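Local coordinates for putative uncharacterized protein (Emericella nidulans, PDB 3PGB), which is a copper amine oxidase that probably oxidises primary amines with the help of a bound copper ion and a topaquinone cofactor formed from one of its own tyrosines, at residues A[222-225]-A[226-229]; A[399-403]-A[404-408]; A[633-636]-A[637-641]; A[657-660]-A[661-665]; A[670-674]-A[675-679]. One frame throughout, in Å; residues are numbered along the deposited sequence.

Interaction 1: residues A[222-225]-A[226-229]; sequences WGID and PLWQ
I224 packs against W228 and L227 within the connection that joins strand 219-223 to strand 235-242, two neighbours in a five-stranded antiparallel sheet. Its terminal CD1 meets the five-membered part of the W228 indole, 3.6 Å from CD1 of that ring, approaching it obliquely. One atom further back, I224 CG1 lies 3.9 Å from the L227 methyl CD2 and 3.5 Å from P226 O, so the extended isoleucine arm runs past the proline carbonyl on its way to the indole. The D225-P226 peptide is cis, which brings the two CA atoms within 3.0 Å of each other and probably helps the chain to bend round this arm. D225 CG stands opposite its backbone N (chi1 -176°), bringing OD1 to 3.1 Å from P226 N, which has no hydrogen to offer. Beyond this shell, L227 O accepts a hydrogen bond from Q229 NE2 at 2.9 Å. W228 NE1 is bonded to S398 OG, its ring meets that of W237, and R571 of the second subunit makes a cation-pi contact with it. The other carboxylate oxygen of D225, OD2, is hydrogen-bonded to Y406 OH. Apolar packing of I224 on L227 and W228 dominates, with P226 O alongside the isoleucine arm and OD1 beside the proline nitrogen, while D225 OD2 and W228 NE1 bond beyond the bend, to Y406 and S398.

Interaction 2: residues A[399-403]-A[404-408]; sequences VAYLD and SYYGF
D403 O takes hydrogen bonds from two successive amides of the helical turn that follows strand 400-402: a sound one from G407 N at 2.8 Å, with the donor in the carbonyl plane, and a weak one from Y406 N at 3.0 Å. The carbonyl before it, L402 O, accepts Y405 N at 3.2 Å with the donor tilted 30° from the carbonyl plane, and the chain passes from the strand into a short helix-like turn. G407, with a positive phi of 95°, has a backbone shape at which a CB would press on the preceding carbonyl oxygen. Beyond it the F408 ring swings back, bringing CE2 to 3.7 Å and CZ to 3.9 Å from D403 CB. D403 is predicted to be the catalytic proton acceptor, as in other copper amine oxidases; F408 packs on its CB, as do A385 and Y486 on the side chain, which lies about 7 Å from that of the copper ligand H534. Y401 and Y406 approach obliquely, Y401 OH being bonded to Q509 and Y406 OH to D225. Their nearest atoms are Y401 CE1 and Y406 OH, 4.0 Å apart. The Y406 ring also carries its sequence neighbour: Y405 CD2 sits over the centre of one face, 3.7 Å above the plane.

Interaction 3: residues A[633-636]-A[637-641]; sequences SNLV and HAAHW
L635 and A638 close a type II' beta turn through one backbone hydrogen bond, A638 N to L635 O, 3.0 Å long; the donor stands well above the carbonyl plane, 52° out of it. V636 occupies the second position of the turn with a positive phi of 56°, a conformation more often left to glycine and probably strained for a beta-branched residue. A water adds a further polar link: it donates to V636 O (2.8 Å) and accepts from A639 N (2.7 Å), stitching the turn to the next residue. Among apolar contacts, L635 CD1 rests 3.6 Å from A639 CB, whose methyl also lies over one face of the W641 ring. L635 packs on L386 and A400, and A639 on L402, so this loop is seated in part on strand 400-402, which runs into D403, the predicted proton acceptor. The turn also makes a CH-pi contact: V636 CG1, opposite the backbone N (chi1 -173°), sits over a face of the H637 imidazole, 4.1 Å from its centroid. The last kind is a bond between imidazoles. H637 ND1 and H640 NE2 lie 3.0 Å apart, each in the plane of the other's ring, and either may be the donor. H640 ND1 is in turn bonded to E643. This chain of imidazole, imidazole and carboxylate probably fixes the rotation of both histidine rings, and the carboxylate would probably make H640 the more basic; one hydrogen suffices for the link between the two rings.

Interaction 4: residues A[657-660]-A[661-665]; sequences TSAH and PYNSQ
P661 lies against H660 at the start of a type I beta turn running from H660 to N663 and leading into a short 3-10 segment. The proline CD sits over one face of the imidazole, 3.5 Å from the ring centroid, a CH-pi contact displaced toward the rim. H660 CG is opposite its own backbone N (chi1 -172°), which folds the ring forward over the next residues of the chain. Y662 follows, and its backbone N-H points at the edge of that ring: Y662 N donates to H660 ND1 at 3.1 Å, nearly straight (164°) and in the ring plane. With ND1 used as acceptor, NE2 at the far edge bonds to D148. The two aromatic rings meet obliquely, the closest approach being 3.6 Å between H660 CE1 and Y662 CD2. N663 closes the turn, its N donating to H660 O at 3.1 Å from above the carbonyl plane. Its amide side chain doubles back, with OD1 3.3 Å from H660 CB, while ND2 is bonded to A638 O and OD1 to V672 N. The buried turn is thus tied to the loops at A638 and V672 and, through D148, to the sheet containing strand 145-152. The 3-10 segment runs on to Q665: Q665 N bonds to Y662 O, and Q665 NE2 reaches S664 OG at 3.0 Å, the hydroxyl oxygen lying in the plane of the amide.

Interaction 5: residues A[670-674]-A[675-679]; sequences PPVDF and STFFN. With CA (calcium ion), chain E.
Residues 674-677 form a 3-10 turn, in which T676 N donates to D673 O and F677 N to F674 O, each at 3.0 Å with the donor well above the carbonyl plane. D673 O is gripped a second time by the T676 hydroxyl, T676 OG1 lying 2.7 Å away and nearly along the C=O axis. The D673 carboxylate folds forward as well: its OD1 receives a weak bond from S675 N, and CG packs on the methyl T676 CG2. Aromatic side chains form the other half of the contact. F674, F677 and F678 make a cluster in which the F678 ring turns an edge to the face of F674 in an offset edge-to-face pair, the planes at 76° and the centroids 5.4 Å apart. F677 meets F674 more obliquely, F674 CE1 coming to 3.5 Å from F677 CD2, and at the far end of its ring F677 CE1 touches V672 CG1 at 4.1 Å. W691 meets the F674 ring edge-to-face, and R588 makes a cation-pi contact with F678. The carbonyl of F677, at the end of this turn, binds the calcium ion at 2.3 Å. N679, E584 and E681 also bind the metal, and waters 2 and 3 add two more ligands. Since the packed side chain and the metal-binding carbonyl belong to the same residue, the turn and ring cluster probably help to set where F677 O points, consistent with its role as a backbone ligand of the calcium ion.

How the interactions relate
Interaction 2 holds D403, the predicted proton acceptor, and its Y401 side chain lies about 10 Å from the copper ion. Interaction 1 joins it through a probable backbone bond, D225 O to A400 N, 2.7 Å. Interactions 3 and 4 each touch all the other contacts: A400 CB and L635 CD2 are 3.7 Å apart, Y405 CB lies 3.4 Å from P661 O, and S664 O meets Q229 NE2 at 3.0 Å. Interaction 5, at the calcium ion, packs F677 CZ 3.4 Å from T657 O of interaction 4 and F674 CD2 3.5 Å from W641 CA of interaction 3. It stays about 8 Å by nearest atoms from interaction 2.

Interaction 1: residues A[222-225]-A[226-229]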
# COMPACT_ATOMS: atom_id res chain seq x y z
N TRP A 222 -10.26 -27.17 -23.99
CA TRP A 222 -8.87 -26.94 -23.61
C TRP A 222 -8.69 -27.22 -22.12
O TRP A 222 -9.67 -27.39 -21.40
CB TRP A 222 -8.41 -25.53 -23.96
CG TRP A 222 -9.23 -24.42 -23.39
CD1 TRP A 222 -10.44 -23.98 -23.83
CD2 TRP A 222 -8.87 -23.55 -22.30
NE1 TRP A 222 -10.87 -22.92 -23.08
CE2 TRP A 222 -9.92 -22.63 -22.13
CE3 TRP A 222 -7.76 -23.48 -21.45
CZ2 TRP A 222 -9.91 -21.65 -21.14
CZ3 TRP A 222 -7.75 -22.50 -20.46
CH2 TRP A 222 -8.82 -21.60 -20.32
N GLY A 223 -7.44 -27.26 -21.67
CA GLY A 223 -7.14 -27.72 -20.32
C GLY A 223 -5.92 -27.12 -19.64
O GLY A 223 -5.88 -25.93 -19.34
N ILE A 224 -4.92 -27.97 -19.41
CA ILE A 224 -3.89 -27.69 -18.42
C ILE A 224 -2.58 -27.13 -18.98
O ILE A 224 -2.22 -27.38 -20.12
CB ILE A 224 -3.59 -28.94 -17.55
CG1 ILE A 224 -2.91 -30.04 -18.38
CG2 ILE A 224 -4.86 -29.44 -16.92
CD1 ILE A 224 -2.54 -31.28 -17.58
N ASP A 225 -1.90 -26.37 -18.12
CA ASP A 225 -0.57 -25.86 -18.37
C ASP A 225 0.12 -25.81 -17.00
O ASP A 225 -0.36 -25.13 -16.09
CB ASP A 225 -0.64 -24.46 -19.00
CG ASP A 225 0.73 -23.89 -19.39
OD1 ASP A 225 1.77 -24.52 -19.09
OD2 ASP A 225 0.76 -22.80 -20.00
N PRO A 226 1.24 -26.54 -16.84
CA PRO A 226 1.88 -27.44 -17.79
C PRO A 226 1.11 -28.74 -17.97
O PRO A 226 0.18 -29.02 -17.22
CB PRO A 226 3.24 -27.71 -17.15
CG PRO A 226 3.00 -27.57 -15.72
CD PRO A 226 1.96 -26.52 -15.55
N LEU A 227 1.49 -29.51 -18.98
CA LEU A 227 0.96 -30.85 -19.15
C LEU A 227 1.61 -31.77 -18.11
O LEU A 227 2.72 -31.50 -17.64
CB LEU A 227 1.25 -31.38 -20.56
CG LEU A 227 0.68 -30.58 -21.74
CD1 LEU A 227 1.10 -31.22 -23.06
CD2 LEU A 227 -0.82 -30.49 -21.64
N TRP A 228 0.90 -32.83 -17.73
CA TRP A 228 1.41 -33.78 -16.74
C TRP A 228 2.59 -34.54 -17.32
O TRP A 228 2.51 -35.04 -18.45
CB TRP A 228 0.32 -34.75 -16.30
CG TRP A 228 -0.61 -34.21 -15.25
CD1 TRP A 228 -0.77 -32.91 -14.88
CD2 TRP A 228 -1.56 -34.96 -14.48
NE1 TRP A 228 -1.73 -32.81 -13.91
CE2 TRP A 228 -2.23 -34.05 -13.65
CE3 TRP A 228 -1.89 -36.32 -14.41
CZ2 TRP A 228 -3.22 -34.45 -12.75
CZ3 TRP A 228 -2.87 -36.71 -13.52
CH2 TRP A 228 -3.52 -35.78 -12.70
N GLN A 229 3.66 -34.63 -16.54
CA GLN A 229 4.93 -35.19 -17.01
C GLN A 229 5.48 -36.20 -16.00
O GLN A 229 6.60 -36.07 -15.51
CB GLN A 229 5.94 -34.05 -17.26
CG GLN A 229 5.53 -33.11 -18.39
CD GLN A 229 6.21 -31.75 -18.30
OE1 GLN A 229 7.43 -31.66 -18.16
NE2 GLN A 229 5.42 -30.68 -18.39

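Interaction 2: residues A[399-403]-A[404-408]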
# COMPACT_ATOMS: atom_id res chain seq x y z
N VAL A 399 -3.51 -26.41 -13.21
CA VAL A 399 -3.00 -25.18 -13.83
C VAL A 399 -1.95 -24.51 -12.96
O VAL A 399 -2.18 -24.21 -11.78
CB VAL A 399 -4.11 -24.17 -14.18
CG1 VAL A 399 -3.50 -22.85 -14.62
CG2 VAL A 399 -5.00 -24.70 -15.29
N ALA A 400 -0.77 -24.29 -13.54
CA ALA A 400 0.28 -23.50 -12.92
C ALA A 400 0.99 -22.73 -14.04
O ALA A 400 2.06 -23.12 -14.49
CB ALA A 400 1.25 -24.40 -12.17
N TYR A 401 0.35 -21.65 -14.48
CA TYR A 401 0.87 -20.85 -15.59
C TYR A 401 2.21 -20.21 -15.23
O TYR A 401 2.39 -19.67 -14.14
CB TYR A 401 -0.11 -19.73 -15.99
CG TYR A 401 -1.38 -20.21 -16.65
CD1 TYR A 401 -1.33 -20.97 -17.81
CD2 TYR A 401 -2.63 -19.89 -16.14
CE1 TYR A 401 -2.48 -21.41 -18.42
CE2 TYR A 401 -3.78 -20.33 -16.75
CZ TYR A 401 -3.70 -21.09 -17.90
OH TYR A 401 -4.84 -21.54 -18.53
N LEU A 402 3.14 -20.29 -16.17
CA LEU A 402 4.39 -19.56 -16.13
C LEU A 402 4.38 -18.69 -17.38
O LEU A 402 4.62 -19.19 -18.49
CB LEU A 402 5.57 -20.52 -16.09
CG LEU A 402 5.68 -21.35 -14.80
CD1 LEU A 402 6.60 -22.55 -14.98
CD2 LEU A 402 6.14 -20.48 -13.62
N ASP A 403 4.08 -17.41 -17.20
CA ASP A 403 3.65 -16.55 -18.31
C ASP A 403 4.70 -16.20 -19.37
O ASP A 403 4.34 -15.82 -20.48
CB ASP A 403 3.03 -15.25 -17.76
CG ASP A 403 1.60 -15.43 -17.32
OD1 ASP A 403 0.86 -16.22 -17.94
OD2 ASP A 403 1.20 -14.75 -16.34
N SER A 404 5.98 -16.32 -19.05
CA SER A 404 7.01 -15.99 -20.03
C SER A 404 7.04 -17.00 -21.18
O SER A 404 7.62 -16.72 -22.22
CB SER A 404 8.39 -15.87 -19.38
OG SER A 404 8.90 -17.13 -19.02
N TYR A 405 6.40 -18.15 -20.99
CA TYR A 405 6.16 -19.10 -22.09
C TYR A 405 5.35 -18.41 -23.19
O TYR A 405 5.69 -18.51 -24.37
CB TYR A 405 5.40 -20.33 -21.58
CG TYR A 405 4.97 -21.29 -22.66
CD1 TYR A 405 5.85 -22.23 -23.18
CD2 TYR A 405 3.67 -21.26 -23.17
CE1 TYR A 405 5.46 -23.12 -24.18
CE2 TYR A 405 3.27 -22.15 -24.18
CZ TYR A 405 4.18 -23.07 -24.68
OH TYR A 405 3.80 -23.95 -25.66
N TYR A 406 4.30 -17.70 -22.80
CA TYR A 406 3.48 -16.95 -23.75
C TYR A 406 4.18 -15.65 -24.09
O TYR A 406 4.12 -15.18 -25.24
CB TYR A 406 2.09 -16.70 -23.17
CG TYR A 406 1.36 -17.98 -22.84
CD1 TYR A 406 1.33 -18.47 -21.54
CD2 TYR A 406 0.71 -18.71 -23.84
CE1 TYR A 406 0.67 -19.66 -21.24
CE2 TYR A 406 0.04 -19.90 -23.54
CZ TYR A 406 0.03 -20.37 -22.24
OH TYR A 406 -0.62 -21.55 -21.94
N GLY A 407 4.86 -15.08 -23.09
CA GLY A 407 5.63 -13.85 -23.24
C GLY A 407 4.84 -12.62 -22.83
O GLY A 407 3.68 -12.49 -23.20
N PHE A 408 5.46 -11.72 -22.07
CA PHE A 408 4.86 -10.42 -21.75
C PHE A 408 4.98 -9.42 -22.92
O PHE A 408 4.07 -8.63 -23.15
CB PHE A 408 5.51 -9.82 -20.50
CG PHE A 408 5.03 -10.45 -19.22
CD1 PHE A 408 3.99 -9.88 -18.50
CD2 PHE A 408 5.60 -11.63 -18.75
CE1 PHE A 408 3.53 -10.46 -17.33
CE2 PHE A 408 5.14 -12.21 -17.58
CZ PHE A 408 4.10 -11.62 -16.87

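Interaction 3: residues A[633-636]-A[637-641]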
# COMPACT_ATOMS: atom_id res chain seq x y z
N SER A 633 2.94 -30.33 -7.01
CA SER A 633 2.92 -31.41 -7.99
C SER A 633 2.84 -30.86 -9.42
O SER A 633 3.33 -31.49 -10.35
CB SER A 633 1.74 -32.36 -7.73
OG SER A 633 1.87 -33.02 -6.48
N ASN A 634 2.23 -29.69 -9.58
CA ASN A 634 2.16 -29.05 -10.90
C ASN A 634 3.51 -28.57 -11.40
O ASN A 634 3.84 -28.71 -12.59
CB ASN A 634 1.23 -27.83 -10.86
CG ASN A 634 -0.22 -28.20 -10.66
OD1 ASN A 634 -0.59 -29.37 -10.69
ND2 ASN A 634 -1.05 -27.18 -10.46
N LEU A 635 4.28 -27.98 -10.49
CA LEU A 635 5.50 -27.27 -10.86
C LEU A 635 6.72 -28.16 -10.86
O LEU A 635 7.57 -28.04 -11.74
CB LEU A 635 5.74 -26.10 -9.90
CG LEU A 635 4.85 -24.87 -10.08
CD1 LEU A 635 5.27 -23.79 -9.10
CD2 LEU A 635 4.93 -24.37 -11.51
N VAL A 636 6.81 -29.04 -9.87
CA VAL A 636 8.01 -29.84 -9.64
C VAL A 636 9.20 -28.88 -9.49
O VAL A 636 9.24 -28.13 -8.52
CB VAL A 636 8.18 -30.92 -10.74
CG1 VAL A 636 9.33 -31.86 -10.41
CG2 VAL A 636 6.90 -31.71 -10.88
N HIS A 637 10.15 -28.86 -10.42
CA HIS A 637 11.32 -27.99 -10.29
C HIS A 637 11.22 -26.67 -11.09
O HIS A 637 12.18 -25.91 -11.14
CB HIS A 637 12.60 -28.74 -10.70
CG HIS A 637 12.88 -29.95 -9.86
ND1 HIS A 637 13.07 -29.89 -8.50
CD2 HIS A 637 13.04 -31.25 -10.20
CE1 HIS A 637 13.31 -31.10 -8.03
NE2 HIS A 637 13.30 -31.95 -9.05
N ALA A 638 10.05 -26.40 -11.68
CA ALA A 638 9.90 -25.35 -12.69
C ALA A 638 9.84 -23.90 -12.18
O ALA A 638 10.04 -22.97 -12.96
CB ALA A 638 8.67 -25.64 -13.56
N ALA A 639 9.56 -23.71 -10.90
CA ALA A 639 9.41 -22.36 -10.34
C ALA A 639 9.82 -22.32 -8.86
O ALA A 639 9.01 -22.00 -7.99
CB ALA A 639 7.98 -21.89 -10.50
N HIS A 640 11.08 -22.65 -8.59
CA HIS A 640 11.56 -22.68 -7.20
C HIS A 640 11.72 -21.30 -6.58
O HIS A 640 11.89 -21.17 -5.37
CB HIS A 640 12.88 -23.44 -7.10
CG HIS A 640 12.73 -24.92 -7.05
ND1 HIS A 640 12.00 -25.56 -6.07
CD2 HIS A 640 13.24 -25.90 -7.84
CE1 HIS A 640 12.05 -26.87 -6.27
NE2 HIS A 640 12.80 -27.10 -7.34
N TRP A 641 11.70 -20.27 -7.42
CA TRP A 641 11.78 -18.89 -6.97
C TRP A 641 10.49 -18.45 -6.27
O TRP A 641 10.50 -17.48 -5.51
CB TRP A 641 12.06 -17.95 -8.15
CG TRP A 641 11.15 -18.18 -9.30
CD1 TRP A 641 11.41 -18.94 -10.40
CD2 TRP A 641 9.82 -17.69 -9.45
NE1 TRP A 641 10.32 -18.94 -11.24
CE2 TRP A 641 9.33 -18.18 -10.67
CE3 TRP A 641 8.99 -16.88 -8.67
CZ2 TRP A 641 8.06 -17.88 -11.14
CZ3 TRP A 641 7.73 -16.57 -9.14
CH2 TRP A 641 7.27 -17.08 -10.36
O HOH W 1 8.96 -25.41 -8.87

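Interaction 4: residues A[657-660]-A[661-665]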
# COMPACT_ATOMS: atom_id res chain seq x y z
N THR A 657 18.93 -14.71 -15.37
CA THR A 657 17.49 -14.80 -15.14
C THR A 657 17.17 -15.90 -14.14
O THR A 657 17.85 -16.92 -14.09
CB THR A 657 16.74 -15.14 -16.46
OG1 THR A 657 17.10 -16.46 -16.91
CG2 THR A 657 17.09 -14.14 -17.56
N SER A 658 16.11 -15.71 -13.35
CA SER A 658 15.65 -16.74 -12.42
C SER A 658 14.79 -17.81 -13.11
O SER A 658 14.49 -18.83 -12.50
CB SER A 658 14.85 -16.11 -11.29
OG SER A 658 13.75 -15.38 -11.77
N ALA A 659 14.39 -17.56 -14.36
CA ALA A 659 13.55 -18.51 -15.09
C ALA A 659 13.96 -18.68 -16.55
O ALA A 659 14.91 -18.05 -17.02
CB ALA A 659 12.10 -18.07 -15.01
N HIS A 660 13.24 -19.56 -17.23
CA HIS A 660 13.34 -19.77 -18.66
C HIS A 660 11.93 -20.04 -19.16
O HIS A 660 11.16 -20.73 -18.47
CB HIS A 660 14.24 -20.95 -18.95
CG HIS A 660 14.55 -21.14 -20.40
ND1 HIS A 660 13.65 -21.66 -21.30
CD2 HIS A 660 15.68 -20.88 -21.11
CE1 HIS A 660 14.20 -21.71 -22.50
NE2 HIS A 660 15.44 -21.24 -22.41
N PRO A 661 11.57 -19.52 -20.35
CA PRO A 661 10.21 -19.67 -20.87
C PRO A 661 9.72 -21.10 -20.98
O PRO A 661 8.52 -21.35 -20.80
CB PRO A 661 10.29 -19.04 -22.26
CG PRO A 661 11.40 -18.10 -22.19
CD PRO A 661 12.40 -18.69 -21.26
N TYR A 662 10.61 -22.03 -21.30
CA TYR A 662 10.24 -23.43 -21.51
C TYR A 662 10.58 -24.32 -20.32
O TYR A 662 10.75 -25.54 -20.49
CB TYR A 662 10.91 -23.99 -22.78
CG TYR A 662 10.74 -23.14 -24.02
CD1 TYR A 662 9.52 -22.56 -24.33
CD2 TYR A 662 11.80 -22.93 -24.88
CE1 TYR A 662 9.36 -21.77 -25.46
CE2 TYR A 662 11.66 -22.15 -26.02
CZ TYR A 662 10.44 -21.57 -26.30
OH TYR A 662 10.30 -20.80 -27.43
N ASN A 663 10.66 -23.75 -19.11
CA ASN A 663 10.70 -24.57 -17.89
C ASN A 663 9.48 -25.51 -17.86
O ASN A 663 9.58 -26.65 -17.42
CB ASN A 663 10.74 -23.70 -16.62
CG ASN A 663 12.14 -23.15 -16.28
OD1 ASN A 663 13.12 -23.36 -17.02
ND2 ASN A 663 12.23 -22.45 -15.16
N SER A 664 8.34 -25.02 -18.33
CA SER A 664 7.10 -25.79 -18.42
C SER A 664 7.18 -27.03 -19.32
O SER A 664 6.34 -27.92 -19.23
CB SER A 664 5.99 -24.89 -18.96
OG SER A 664 6.30 -24.47 -20.27
N GLN A 665 8.16 -27.07 -20.21
CA GLN A 665 8.29 -28.17 -21.16
C GLN A 665 8.95 -29.39 -20.53
O GLN A 665 8.78 -30.50 -21.02
CB GLN A 665 9.06 -27.73 -22.41
CG GLN A 665 8.44 -26.54 -23.14
CD GLN A 665 6.99 -26.78 -23.51
OE1 GLN A 665 6.69 -27.38 -24.56
NE2 GLN A 665 6.07 -26.32 -22.66

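Interaction 5: residues A[670-674]-A[675-679]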
# COMPACT_ATOMS: atom_id res chain seq x y z
N PRO A 670 14.18 -28.55 -15.84
CA PRO A 670 14.01 -27.28 -16.53
C PRO A 670 15.35 -26.62 -16.89
O PRO A 670 16.32 -26.80 -16.16
CB PRO A 670 13.27 -26.42 -15.51
CG PRO A 670 13.68 -26.97 -14.20
CD PRO A 670 13.84 -28.44 -14.41
N PRO A 671 15.38 -25.84 -17.99
CA PRO A 671 16.57 -25.07 -18.35
C PRO A 671 17.16 -24.29 -17.19
O PRO A 671 18.36 -24.41 -16.91
CB PRO A 671 16.07 -24.14 -19.45
CG PRO A 671 15.04 -24.94 -20.15
CD PRO A 671 14.37 -25.78 -19.07
N VAL A 672 16.33 -23.50 -16.51
CA VAL A 672 16.75 -22.79 -15.30
C VAL A 672 16.01 -23.35 -14.09
O VAL A 672 14.79 -23.20 -13.96
CB VAL A 672 16.54 -21.27 -15.40
CG1 VAL A 672 17.08 -20.57 -14.16
CG2 VAL A 672 17.21 -20.72 -16.64
N ASP A 673 16.76 -24.02 -13.23
CA ASP A 673 16.28 -24.50 -11.95
C ASP A 673 16.86 -23.55 -10.90
O ASP A 673 18.03 -23.65 -10.53
CB ASP A 673 16.76 -25.93 -11.75
CG ASP A 673 16.30 -26.54 -10.43
OD1 ASP A 673 16.16 -25.78 -9.45
OD2 ASP A 673 16.12 -27.78 -10.39
N PHE A 674 16.02 -22.61 -10.45
CA PHE A 674 16.44 -21.57 -9.51
C PHE A 674 17.10 -22.15 -8.25
O PHE A 674 18.03 -21.55 -7.73
CB PHE A 674 15.25 -20.67 -9.15
CG PHE A 674 15.63 -19.43 -8.38
CD1 PHE A 674 16.33 -18.40 -8.99
CD2 PHE A 674 15.29 -19.30 -7.04
CE1 PHE A 674 16.69 -17.27 -8.28
CE2 PHE A 674 15.64 -18.15 -6.33
CZ PHE A 674 16.34 -17.14 -6.95
N SER A 675 16.63 -23.31 -7.78
CA SER A 675 17.23 -23.96 -6.59
C SER A 675 18.75 -24.09 -6.65
O SER A 675 19.42 -23.97 -5.62
CB SER A 675 16.65 -25.36 -6.37
OG SER A 675 15.40 -25.27 -5.72
N THR A 676 19.27 -24.33 -7.85
CA THR A 676 20.68 -24.63 -8.05
C THR A 676 21.57 -23.39 -7.93
O THR A 676 22.79 -23.50 -7.90
CB THR A 676 20.91 -25.30 -9.44
OG1 THR A 676 20.68 -24.35 -10.48
CG2 THR A 676 19.98 -26.50 -9.63
N PHE A 677 20.95 -22.21 -7.85
CA PHE A 677 21.69 -20.96 -7.59
C PHE A 677 22.31 -20.95 -6.20
O PHE A 677 23.28 -20.22 -5.96
CB PHE A 677 20.76 -19.74 -7.69
CG PHE A 677 20.39 -19.33 -9.10
CD1 PHE A 677 20.39 -20.25 -10.16
CD2 PHE A 677 19.97 -18.03 -9.35
CE1 PHE A 677 20.02 -19.85 -11.44
CE2 PHE A 677 19.60 -17.62 -10.62
CZ PHE A 677 19.63 -18.54 -11.68
N PHE A 678 21.75 -21.75 -5.29
CA PHE A 678 22.16 -21.75 -3.88
C PHE A 678 23.14 -22.88 -3.58
O PHE A 678 22.75 -24.03 -3.33
CB PHE A 678 20.91 -21.81 -2.99
CG PHE A 678 19.96 -20.68 -3.23
CD1 PHE A 678 20.06 -19.50 -2.50
CD2 PHE A 678 19.02 -20.76 -4.25
CE1 PHE A 678 19.20 -18.43 -2.76
CE2 PHE A 678 18.17 -19.71 -4.51
CZ PHE A 678 18.26 -18.54 -3.76
N ASN A 679 24.42 -22.52 -3.64
CA ASN A 679 25.54 -23.44 -3.43
C ASN A 679 26.55 -22.83 -2.47
O ASN A 679 27.76 -22.83 -2.72
CB ASN A 679 26.20 -23.80 -4.77
CG ASN A 679 26.74 -22.58 -5.51
OD1 ASN A 679 26.26 -21.46 -5.30
ND2 ASN A 679 27.74 -22.78 -6.36
CA CA E . 25.41 -19.36 -5.94
O HOH W 2 25.68 -20.32 -8.09
O HOH W 3 24.65 -17.55 -7.36